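Local structure of flap endonuclease 1 (Methanocaldococcus jannaschii, 1A76) at residues 72-77 against 276-281; 142-147 against 306-311. The protein cuts 5' flaps and trims 5' ends of DNA in replication and repair, probably with the help of two bound magnesium ions, and is stimulated by PCNA. All coordinates share one frame; numbering follows the deposited sequence.

Interaction 1: 72-77 against 276-281; sequences DITPIW and LSLKLP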
loop_
_atom_site.group_PDB
_atom_site.type_symbol
_atom_site.label_atom_id
_atom_site.label_comp_id
_atom_site.label_asym_id
_atom_site.label_seq_id
_atom_site.Cartn_x
_atom_site.Cartn_y
_atom_site.Cartn_z
ATOM N N ASP A 72 2.106 1.561 21.280
ATOM C CA ASP A 72 2.936 0.370 21.183
ATOM C C ASP A 72 2.748 -0.442 19.894
ATOM O O ASP A 72 2.918 -1.667 19.888
ATOM C CB ASP A 72 2.723 -0.532 22.407
ATOM C CG ASP A 72 3.848 -1.534 22.585
ATOM O OD1 ASP A 72 4.897 -1.362 21.929
ATOM O OD2 ASP A 72 3.694 -2.494 23.363
ATOM N N ILE A 73 2.387 0.234 18.804
ATOM C CA ILE A 73 2.253 -0.447 17.518
ATOM C C ILE A 73 3.529 -0.096 16.784
ATOM O O ILE A 73 3.757 1.076 16.448
ATOM C CB ILE A 73 1.070 0.057 16.688
ATOM C CG1 ILE A 73 -0.239 -0.470 17.276
ATOM C CG2 ILE A 73 1.218 -0.426 15.238
ATOM C CD1 ILE A 73 -1.435 0.411 16.998
ATOM N N THR A 74 4.371 -1.099 16.562
ATOM C CA THR A 74 5.642 -0.887 15.876
ATOM C C THR A 74 5.487 -1.146 14.384
ATOM O O THR A 74 5.300 -2.289 13.955
ATOM C CB THR A 74 6.724 -1.814 16.446
ATOM O OG1 THR A 74 6.976 -1.454 17.806
ATOM C CG2 THR A 74 8.005 -1.696 15.653
ATOM N N PRO A 75 5.549 -0.079 13.571
ATOM C CA PRO A 75 5.403 -0.252 12.132
ATOM C C PRO A 75 6.708 -0.295 11.342
ATOM O O PRO A 75 7.752 0.234 11.756
ATOM C CB PRO A 75 4.566 0.957 11.736
ATOM C CG PRO A 75 5.076 2.056 12.691
ATOM C CD PRO A 75 5.679 1.352 13.912
ATOM N N ILE A 76 6.634 -0.962 10.200
ATOM C CA ILE A 76 7.749 -1.025 9.284
ATOM C C ILE A 76 7.069 -0.641 7.974
ATOM O O ILE A 76 6.055 -1.234 7.593
ATOM C CB ILE A 76 8.381 -2.443 9.200
ATOM C CG1 ILE A 76 9.474 -2.439 8.130
ATOM C CG2 ILE A 76 7.311 -3.495 8.909
ATOM C CD1 ILE A 76 10.697 -3.267 8.479
ATOM N N TRP A 77 7.605 0.378 7.310
ATOM C CA TRP A 77 7.034 0.860 6.065
ATOM C C TRP A 77 7.537 0.070 4.861
ATOM O O TRP A 77 8.731 -0.202 4.725
ATOM C CB TRP A 77 7.355 2.352 5.896
ATOM C CG TRP A 77 6.520 3.225 6.776
ATOM C CD1 TRP A 77 6.614 3.356 8.137
ATOM C CD2 TRP A 77 5.439 4.070 6.366
ATOM N NE1 TRP A 77 5.658 4.227 8.591
ATOM C CE2 TRP A 77 4.923 4.682 7.529
ATOM C CE3 TRP A 77 4.853 4.370 5.126
ATOM C CZ2 TRP A 77 3.846 5.581 7.491
ATOM C CZ3 TRP A 77 3.784 5.257 5.087
ATOM C CH2 TRP A 77 3.292 5.857 6.265
ATOM N N LEU A 276 13.504 -4.671 11.395
ATOM C CA LEU A 276 12.369 -4.103 12.098
ATOM C C LEU A 276 12.858 -3.192 13.224
ATOM O O LEU A 276 12.061 -2.584 13.938
ATOM C CB LEU A 276 11.514 -5.235 12.670
ATOM C CG LEU A 276 10.688 -6.049 11.667
ATOM C CD1 LEU A 276 11.614 -6.838 10.758
ATOM C CD2 LEU A 276 9.750 -6.985 12.416
ATOM N N SER A 277 14.178 -3.092 13.359
ATOM C CA SER A 277 14.801 -2.280 14.390
ATOM C C SER A 277 14.517 -0.794 14.221
ATOM O O SER A 277 14.538 -0.271 13.110
ATOM C CB SER A 277 16.321 -2.495 14.383
ATOM O OG SER A 277 16.670 -3.754 14.928
ATOM N N LEU A 278 14.249 -0.127 15.340
ATOM C CA LEU A 278 13.999 1.307 15.355
ATOM C C LEU A 278 15.280 1.999 15.818
ATOM O O LEU A 278 16.054 1.434 16.589
ATOM C CB LEU A 278 12.862 1.645 16.323
ATOM C CG LEU A 278 11.611 0.765 16.225
ATOM C CD1 LEU A 278 10.626 1.172 17.291
ATOM C CD2 LEU A 278 10.985 0.900 14.836
ATOM N N LYS A 279 15.496 3.221 15.353
ATOM C CA LYS A 279 16.676 3.992 15.721
ATOM C C LYS A 279 16.219 5.323 16.304
ATOM O O LYS A 279 15.104 5.764 16.036
ATOM C CB LYS A 279 17.543 4.258 14.485
ATOM C CG LYS A 279 17.812 3.034 13.637
ATOM C CD LYS A 279 18.850 3.326 12.555
ATOM C CE LYS A 279 20.099 2.462 12.725
ATOM N NZ LYS A 279 19.993 1.117 12.068
ATOM N N LEU A 280 17.075 5.976 17.085
ATOM C CA LEU A 280 16.690 7.255 17.664
ATOM C C LEU A 280 16.514 8.297 16.558
ATOM O O LEU A 280 17.276 8.320 15.593
ATOM C CB LEU A 280 17.742 7.710 18.678
ATOM C CG LEU A 280 17.739 6.783 19.894
ATOM C CD1 LEU A 280 18.961 7.066 20.769
ATOM C CD2 LEU A 280 16.454 6.971 20.670
ATOM N N PRO A 281 15.500 9.167 16.684
ATOM C CA PRO A 281 15.249 10.202 15.669
ATOM C C PRO A 281 16.232 11.379 15.665
ATOM O O PRO A 281 16.688 11.825 16.725
ATOM C CB PRO A 281 13.831 10.673 15.977
ATOM C CG PRO A 281 13.645 10.389 17.438
ATOM C CD PRO A 281 14.522 9.220 17.789
HETATM O O HOH W 1 9.836 -2.109 12.768
#

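Interaction 2: 142-147 against 306-311; sequences MGIPYV and DKLYNL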
loop_
_atom_site.group_PDB
_atom_site.type_symbol
_atom_site.label_atom_id
_atom_site.label_comp_id
_atom_site.label_asym_id
_atom_site.label_seq_id
_atom_site.Cartn_x
_atom_site.Cartn_y
_atom_site.Cartn_z
ATOM N N MET A 142 13.341 9.866 11.099
ATOM C CA MET A 142 12.531 9.468 12.237
ATOM C C MET A 142 13.007 8.178 12.897
ATOM O O MET A 142 12.509 7.805 13.959
ATOM C CB MET A 142 11.071 9.314 11.811
ATOM C CG MET A 142 10.392 10.610 11.411
ATOM S SD MET A 142 8.754 10.252 10.762
ATOM C CE MET A 142 7.953 9.542 12.182
ATOM N N GLY A 143 13.969 7.511 12.269
ATOM C CA GLY A 143 14.512 6.269 12.797
ATOM C C GLY A 143 13.576 5.100 12.589
ATOM O O GLY A 143 13.720 4.048 13.238
ATOM N N ILE A 144 12.603 5.299 11.702
ATOM C CA ILE A 144 11.591 4.283 11.393
ATOM C C ILE A 144 12.041 3.480 10.168
ATOM O O ILE A 144 12.270 4.041 9.097
ATOM C CB ILE A 144 10.217 4.923 11.063
ATOM C CG1 ILE A 144 9.808 5.934 12.152
ATOM C CG2 ILE A 144 9.174 3.821 10.871
ATOM C CD1 ILE A 144 9.766 5.365 13.565
ATOM N N PRO A 145 12.105 2.151 10.298
ATOM C CA PRO A 145 12.536 1.294 9.190
ATOM C C PRO A 145 11.553 1.120 8.040
ATOM O O PRO A 145 10.335 1.077 8.242
ATOM C CB PRO A 145 12.838 -0.033 9.877
ATOM C CG PRO A 145 11.864 -0.062 11.017
ATOM C CD PRO A 145 11.747 1.359 11.489
ATOM N N TYR A 146 12.096 1.024 6.834
ATOM C CA TYR A 146 11.287 0.811 5.650
ATOM C C TYR A 146 11.959 -0.200 4.743
ATOM O O TYR A 146 13.149 -0.463 4.871
ATOM C CB TYR A 146 11.032 2.125 4.886
ATOM C CG TYR A 146 12.228 2.788 4.214
ATOM C CD1 TYR A 146 12.694 2.358 2.964
ATOM C CD2 TYR A 146 12.847 3.895 4.799
ATOM C CE1 TYR A 146 13.748 3.021 2.312
ATOM C CE2 TYR A 146 13.894 4.561 4.159
ATOM C CZ TYR A 146 14.338 4.124 2.922
ATOM O OH TYR A 146 15.365 4.799 2.305
ATOM N N VAL A 147 11.173 -0.793 3.854
ATOM C CA VAL A 147 11.676 -1.763 2.900
ATOM C C VAL A 147 11.263 -1.302 1.522
ATOM O O VAL A 147 10.195 -0.727 1.343
ATOM C CB VAL A 147 11.057 -3.172 3.086
ATOM C CG1 VAL A 147 12.036 -4.241 2.562
ATOM C CG2 VAL A 147 10.694 -3.416 4.519
ATOM N N ASP A 306 10.224 15.119 20.252
ATOM C CA ASP A 306 10.671 14.834 21.618
ATOM C C ASP A 306 9.943 13.579 22.111
ATOM O O ASP A 306 10.524 12.715 22.768
ATOM C CB ASP A 306 10.371 16.024 22.538
ATOM C CG ASP A 306 11.370 17.169 22.359
ATOM O OD1 ASP A 306 12.441 16.942 21.757
ATOM O OD2 ASP A 306 11.085 18.296 22.818
ATOM N N LYS A 307 8.664 13.469 21.772
ATOM C CA LYS A 307 7.881 12.306 22.169
ATOM C C LYS A 307 8.357 11.083 21.378
ATOM O O LYS A 307 8.443 9.984 21.925
ATOM C CB LYS A 307 6.392 12.541 21.894
ATOM C CG LYS A 307 5.829 13.809 22.517
ATOM C CD LYS A 307 4.359 13.638 22.871
ATOM C CE LYS A 307 3.524 14.750 22.268
ATOM N NZ LYS A 307 3.863 14.928 20.825
ATOM N N LEU A 308 8.666 11.269 20.095
ATOM C CA LEU A 308 9.132 10.151 19.265
ATOM C C LEU A 308 10.440 9.605 19.810
ATOM O O LEU A 308 10.629 8.400 19.910
ATOM C CB LEU A 308 9.319 10.569 17.796
ATOM C CG LEU A 308 10.067 9.547 16.908
ATOM C CD1 LEU A 308 9.274 8.239 16.799
ATOM C CD2 LEU A 308 10.306 10.142 15.521
ATOM N N TYR A 309 11.349 10.502 20.163
ATOM C CA TYR A 309 12.645 10.102 20.711
ATOM C C TYR A 309 12.478 9.230 21.965
ATOM O O TYR A 309 13.088 8.167 22.092
ATOM C CB TYR A 309 13.451 11.358 21.060
ATOM C CG TYR A 309 14.882 11.098 21.466
ATOM C CD1 TYR A 309 15.215 10.834 22.799
ATOM C CD2 TYR A 309 15.912 11.122 20.518
ATOM C CE1 TYR A 309 16.533 10.600 23.182
ATOM C CE2 TYR A 309 17.248 10.887 20.892
ATOM C CZ TYR A 309 17.545 10.628 22.224
ATOM O OH TYR A 309 18.847 10.403 22.596
ATOM N N ASN A 310 11.652 9.691 22.895
ATOM C CA ASN A 310 11.434 8.963 24.141
ATOM C C ASN A 310 10.746 7.619 23.929
ATOM O O ASN A 310 11.044 6.657 24.624
ATOM C CB ASN A 310 10.638 9.834 25.118
ATOM C CG ASN A 310 11.483 10.954 25.708
ATOM O OD1 ASN A 310 12.710 10.836 25.798
ATOM N ND2 ASN A 310 10.834 12.044 26.114
ATOM N N LEU A 311 9.832 7.547 22.969
ATOM C CA LEU A 311 9.143 6.288 22.677
ATOM C C LEU A 311 10.159 5.260 22.195
ATOM O O LEU A 311 10.210 4.135 22.686
ATOM C CB LEU A 311 8.070 6.496 21.596
ATOM C CG LEU A 311 6.780 7.199 22.039
ATOM C CD1 LEU A 311 6.048 7.735 20.822
ATOM C CD2 LEU A 311 5.887 6.229 22.807
#

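Interaction 1: 72-77 against 276-281
Ile76 and Leu276 make one of two apolar contacts that bring a loop, residues 276-281, against the strand beginning at Thr74. The delta methyl of Ile76 does the touching: CD1 lies 4.1 Å from Leu276 CA and 4.2 Å from Leu276 CG, a single methyl set against the root of the leucine. With its CG1 arm anti to the backbone N (chi1 176°), Ile76 sends that methyl out toward the loop. A second apolar touch forms two residues away on each segment, where Thr74 CG2 meets Leu278 CD2 at 4.0 Å, the two side chains approaching at a slant. The threonine turns its methyl, not its hydroxyl, to the leucine; CG2 is the branch anti to the backbone N.

Polar contact between the segments is indirect. No direct hydrogen bond joins them, yet one water donates to the carbonyls of both, standing 2.6 Å from Leu276 O and a longer 3.3 Å from Pro75 O.

Around this, strand 74-79 is already paired: Thr74 and Ile76 bond through their backbones to strand 23-27, and Trp77 to Pro145. Side chains alternate along it, Thr74 and Ile76 facing the loop while Pro75 points away and packs on Thr65 and Leu69 of helix 56-70. The strand is thus covered on both sides, as in the alpha/beta core of PIN-like nucleases, and the Ile76 side chain lies about 10 Å from that of Asp27, a predicted magnesium ligand.

The chemistry implies a loop laid over the central mixed sheet, to which N-domain and I-domain both contribute strands, rather than added to it: two small apolar contacts and a shared water join them, burying only 179 Å² in all.

Interaction 2: 142-147 against 306-311
The segments come nearest at Met142 and Leu308, whose CA atoms are 7.8 Å apart, where the chain turns out of helix 129-142 through a Schellman motif at Gly143, whose phi is positive (76°), and faces helix 298-315. Leu308 bridges that gap alone from its side. Its CG stands anti to the backbone N (chi1 168°), and the two delta methyls divide the work. CD2 lies against the backbone and the base of the side chain of Met142, 3.6 Å from Met142 O and 3.9 Å from Met142 CB, while the end of the methionine, bent at chi3 (63°), brings its CE to 4.1 Å from the same Leu308 CD2. The two side chains cross at about a right angle. CD1 turns to Ile144, meeting Ile144 CD1 at 4.4 Å, a looser touch. No hydrogen bond spans the contact, and all three residues are buried.

Helix 56-70 is a shared neighbour: Leu69 touches both Ile144 and Leu308, and Phe62 touches Met142. Ile286 of helix 283-292 also reaches Met142, and Ile144 rests on Trp77 of strand 74-79, so the contact lies where C-terminal helices meet the entry to edge strand 146-148.

Overall arrangement
Two contacts, one shared neighbourhood: interactions 1 and 2 have centres about 6 Å apart, and their segments alternate along the chain. Interaction 2 is the buried one and wholly apolar in its side chains; interaction 1 is partly buried and adds a bridging water to its methyl contacts. Both reach the same sheet, in which strands 74-79 and 146-148 are neighbours, and probable backbone hydrogen bonds tie them directly, from Val147 N to Trp77 O and from Lys279 N to Gly143 O. Further along the loop of interaction 1, Pro281 touches Leu308 of interaction 2. Together they illustrate how late-sequence segments pack against N-domain and I-domain elements.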